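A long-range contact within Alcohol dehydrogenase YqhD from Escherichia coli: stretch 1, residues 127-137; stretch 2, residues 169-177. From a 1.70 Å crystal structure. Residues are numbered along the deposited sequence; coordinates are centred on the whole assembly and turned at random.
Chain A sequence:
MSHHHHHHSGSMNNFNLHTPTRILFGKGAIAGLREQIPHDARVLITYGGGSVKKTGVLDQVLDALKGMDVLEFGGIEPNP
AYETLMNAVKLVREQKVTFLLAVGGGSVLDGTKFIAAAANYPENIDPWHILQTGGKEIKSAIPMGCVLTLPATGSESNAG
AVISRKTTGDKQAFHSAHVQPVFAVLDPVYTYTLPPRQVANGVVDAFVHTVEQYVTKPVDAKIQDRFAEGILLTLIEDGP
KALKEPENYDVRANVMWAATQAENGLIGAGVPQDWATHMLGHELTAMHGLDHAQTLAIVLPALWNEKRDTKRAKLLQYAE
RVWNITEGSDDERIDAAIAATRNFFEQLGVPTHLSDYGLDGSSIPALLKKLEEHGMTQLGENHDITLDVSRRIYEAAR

Stretch 1, residues 127-137: PWHILQTGGKE
Stretch 2, residues 169-177: GDKQAFHSA

A short helix and the glycine turn that ends it pack against an extended strand, burying 468 Å² counted over both sides. In stretch 1 residues 129-132 are helical; in stretch 2 residues 172-174 form the strand. The register is set where the helix has just ended, with the CA atoms of Gly134 and Phe174 3.9 Å apart.

Leu131, Gln172 and Phe174 cover the most surface. Leu131 (phi/psi -75/-36) leaves the helix sideways to the strand, and its m,t rotamer (chi1 -66°, chi2 173°) brings CD2 to 3.3 Å from CD2 of Phe174, a tight apolar contact. A branched aliphatic chain suits this buried position, since it can fill space beside the ring without leaving a polar group unpaired.

Phe174 (-153/147) points its CA-to-CB bond toward the helix. With chi1 at 72° (p) and chi2 at 96°, its ring offers one face to Ile130, an m,t residue whose CG2 lies 3.8 Å from the ring centroid, only 22° off the normal. This is a CH-pi contact, and CG2 of Ile130 is 3.6 Å from CD1 of Phe174. The flat ring thus gives the methyl a broad apolar surface.

Gln172 (-106/164) also points toward stretch 1 and adopts m,t (chi1 -84°, chi2 -175°, chi3 -11°), a reach long enough to bring its terminal amide beside the backbone of Leu131, near the end of the helix. Beyond it, Trp128 (chi1 -175°, t; chi2 -96°) starts sideways, but the end of its indole comes nearer, with CH2 4.1 Å from CB of Asp170, itself an m rotamer.

The helix closes in a Schellman motif: Gly134 turns to phi/psi 61/27, and Gly135 N donates to Ile130 O at 2.8 Å. A type I' turn runs from Thr133 to Lys136, with Gly135 at 77/11; Thr133 (chi1 54°, p) also ties back to the helix, its OG1 donating to His129 O at 2.6 Å. Positive phi favours glycine at both central positions, but Gly135 faces a further constraint: an ideal CB would lie just 2.6 Å from His175 O, a clash, and 3.3 Å from Phe174 CD1. The bare backbone instead lets Gly135 N approach Phe174 CB to 3.5 Å.

The turn also presents Gly134 O to the strand. His175 N donates to it at 2.9 Å and 173°, a nearly linear hydrogen bond that fixes the register, while Phe174 CA adds a CA-H...O contact to Gly134 O at 3.5 Å.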

# COMPACT_ATOMS: atom_id res chain seq x y z
N PRO A 127 -18.09 -6.81 -16.20
CA PRO A 127 -17.12 -5.93 -15.52
C PRO A 127 -15.76 -6.57 -15.29
O PRO A 127 -14.79 -5.84 -15.00
CB PRO A 127 -17.80 -5.66 -14.17
CG PRO A 127 -18.67 -6.84 -13.98
CD PRO A 127 -19.22 -7.12 -15.32
N TRP A 128 -15.64 -7.89 -15.42
CA TRP A 128 -14.33 -8.50 -15.25
C TRP A 128 -13.27 -8.05 -16.26
O TRP A 128 -12.08 -8.05 -15.95
CB TRP A 128 -14.38 -10.02 -15.30
CG TRP A 128 -13.00 -10.58 -15.00
CD1 TRP A 128 -12.04 -10.95 -15.91
CD2 TRP A 128 -12.40 -10.73 -13.71
NE1 TRP A 128 -10.89 -11.35 -15.26
CE2 TRP A 128 -11.09 -11.23 -13.91
CE3 TRP A 128 -12.85 -10.52 -12.41
CZ2 TRP A 128 -10.23 -11.52 -12.85
CZ3 TRP A 128 -12.00 -10.82 -11.35
CH2 TRP A 128 -10.70 -11.30 -11.58
N HIS A 129 -13.64 -7.64 -17.46
CA HIS A 129 -12.61 -6.99 -18.30
C HIS A 129 -12.03 -5.63 -17.81
O HIS A 129 -11.00 -5.19 -18.35
CB HIS A 129 -13.19 -7.08 -19.74
CG HIS A 129 -12.77 -6.06 -20.75
ND1 HIS A 129 -13.73 -5.38 -21.46
CD2 HIS A 129 -11.60 -5.41 -20.98
CE1 HIS A 129 -13.17 -4.43 -22.18
NE2 HIS A 129 -11.86 -4.45 -21.95
N ILE A 130 -12.57 -5.04 -16.73
CA ILE A 130 -11.76 -4.02 -16.01
C ILE A 130 -10.42 -4.62 -15.56
O ILE A 130 -9.36 -4.01 -15.73
CB ILE A 130 -12.46 -3.47 -14.76
CG1 ILE A 130 -13.74 -2.69 -15.10
CG2 ILE A 130 -11.50 -2.54 -13.95
CD1 ILE A 130 -14.61 -2.41 -13.91
N LEU A 131 -10.47 -5.81 -14.97
CA LEU A 131 -9.27 -6.46 -14.46
C LEU A 131 -8.38 -7.02 -15.58
O LEU A 131 -7.16 -6.98 -15.48
CB LEU A 131 -9.66 -7.54 -13.46
CG LEU A 131 -10.29 -6.83 -12.25
CD1 LEU A 131 -10.89 -7.77 -11.25
CD2 LEU A 131 -9.22 -5.99 -11.58
N GLN A 132 -9.00 -7.54 -16.63
CA GLN A 132 -8.25 -8.06 -17.77
C GLN A 132 -7.43 -6.98 -18.47
O GLN A 132 -6.38 -7.25 -19.04
CB GLN A 132 -9.19 -8.72 -18.78
CG GLN A 132 -9.82 -10.00 -18.26
CD GLN A 132 -10.82 -10.60 -19.24
OE1 GLN A 132 -11.21 -9.96 -20.21
NE2 GLN A 132 -11.23 -11.83 -18.98
N THR A 133 -7.93 -5.74 -18.41
CA THR A 133 -7.25 -4.63 -19.08
C THR A 133 -6.52 -3.70 -18.13
O THR A 133 -5.98 -2.67 -18.56
CB THR A 133 -8.22 -3.78 -19.90
OG1 THR A 133 -9.32 -3.36 -19.07
CG2 THR A 133 -8.69 -4.57 -21.07
N GLY A 134 -6.51 -4.05 -16.86
CA GLY A 134 -5.86 -3.23 -15.86
C GLY A 134 -6.48 -1.85 -15.75
O GLY A 134 -5.81 -0.89 -15.37
N GLY A 135 -7.76 -1.76 -16.10
CA GLY A 135 -8.49 -0.50 -16.01
C GLY A 135 -8.18 0.47 -17.14
O GLY A 135 -8.60 1.63 -17.09
N LYS A 136 -7.47 -0.00 -18.16
CA LYS A 136 -7.04 0.84 -19.27
C LYS A 136 -8.21 1.41 -20.07
O LYS A 136 -8.09 2.46 -20.70
CB LYS A 136 -6.13 0.04 -20.21
CG LYS A 136 -4.66 0.41 -20.13
CD LYS A 136 -4.45 1.91 -20.18
CE LYS A 136 -3.09 2.30 -19.61
NZ LYS A 136 -2.97 3.77 -19.42
N GLU A 137 -9.34 0.71 -20.02
CA GLU A 137 -10.49 1.04 -20.86
C GLU A 137 -11.61 1.75 -20.10
O GLU A 137 -12.70 1.96 -20.64
CB GLU A 137 -11.03 -0.23 -21.52
CG GLU A 137 -10.02 -0.96 -22.39
CD GLU A 137 -9.44 -0.08 -23.49
OE1 GLU A 137 -10.16 0.83 -23.96
OE2 GLU A 137 -8.28 -0.30 -23.89
N GLY A 169 -9.58 -18.08 -6.16
CA GLY A 169 -8.37 -17.40 -5.72
C GLY A 169 -7.63 -16.42 -6.62
O GLY A 169 -6.40 -16.38 -6.63
N ASP A 170 -8.37 -15.63 -7.40
CA ASP A 170 -7.76 -14.62 -8.25
C ASP A 170 -7.34 -13.43 -7.42
O ASP A 170 -7.73 -13.32 -6.26
CB ASP A 170 -8.74 -14.19 -9.34
CG ASP A 170 -9.09 -15.32 -10.26
OD1 ASP A 170 -8.19 -15.82 -10.96
OD2 ASP A 170 -10.27 -15.75 -10.26
N LYS A 171 -6.56 -12.54 -8.01
CA LYS A 171 -6.30 -11.24 -7.41
C LYS A 171 -5.51 -10.39 -8.40
O LYS A 171 -4.28 -10.40 -8.41
CB LYS A 171 -5.56 -11.39 -6.08
CG LYS A 171 -5.51 -10.12 -5.26
CD LYS A 171 -4.67 -10.23 -3.98
CE LYS A 171 -4.71 -11.60 -3.32
NZ LYS A 171 -6.09 -12.17 -3.15
N GLN A 172 -6.23 -9.64 -9.23
CA GLN A 172 -5.61 -8.78 -10.23
C GLN A 172 -5.71 -7.31 -9.84
O GLN A 172 -6.50 -6.95 -8.98
CB GLN A 172 -6.24 -8.99 -11.60
CG GLN A 172 -5.66 -10.16 -12.37
CD GLN A 172 -6.23 -10.26 -13.76
OE1 GLN A 172 -7.22 -9.60 -14.08
NE2 GLN A 172 -5.63 -11.10 -14.59
N ALA A 173 -4.91 -6.48 -10.49
CA ALA A 173 -4.89 -5.05 -10.20
C ALA A 173 -5.43 -4.24 -11.38
O ALA A 173 -5.47 -4.72 -12.52
CB ALA A 173 -3.48 -4.60 -9.85
N PHE A 174 -5.87 -3.01 -11.10
CA PHE A 174 -6.26 -2.09 -12.16
C PHE A 174 -6.09 -0.64 -11.74
O PHE A 174 -6.26 -0.29 -10.57
CB PHE A 174 -7.70 -2.36 -12.61
CG PHE A 174 -8.76 -1.94 -11.62
CD1 PHE A 174 -9.39 -0.71 -11.73
CD2 PHE A 174 -9.13 -2.79 -10.60
CE1 PHE A 174 -10.37 -0.34 -10.82
CE2 PHE A 174 -10.11 -2.43 -9.70
CZ PHE A 174 -10.72 -1.20 -9.81
N HIS A 175 -5.75 0.20 -12.71
CA HIS A 175 -5.46 1.61 -12.50
C HIS A 175 -6.28 2.43 -13.49
O HIS A 175 -6.36 2.08 -14.67
CB HIS A 175 -3.95 1.87 -12.69
CD2 HIS A 175 -2.87 3.77 -11.29
CE1 HIS A 175 -3.20 5.43 -12.69
N SER A 176 -6.90 3.51 -13.02
CA SER A 176 -7.64 4.39 -13.91
C SER A 176 -7.81 5.79 -13.32
O SER A 176 -8.28 5.94 -12.19
CB SER A 176 -9.02 3.81 -14.23
OG SER A 176 -9.80 4.75 -14.95
N ALA A 177 -7.45 6.80 -14.10
CA ALA A 177 -7.57 8.20 -13.68
C ALA A 177 -9.00 8.59 -13.28
O ALA A 177 -9.23 9.69 -12.77
CB ALA A 177 -7.06 9.12 -14.78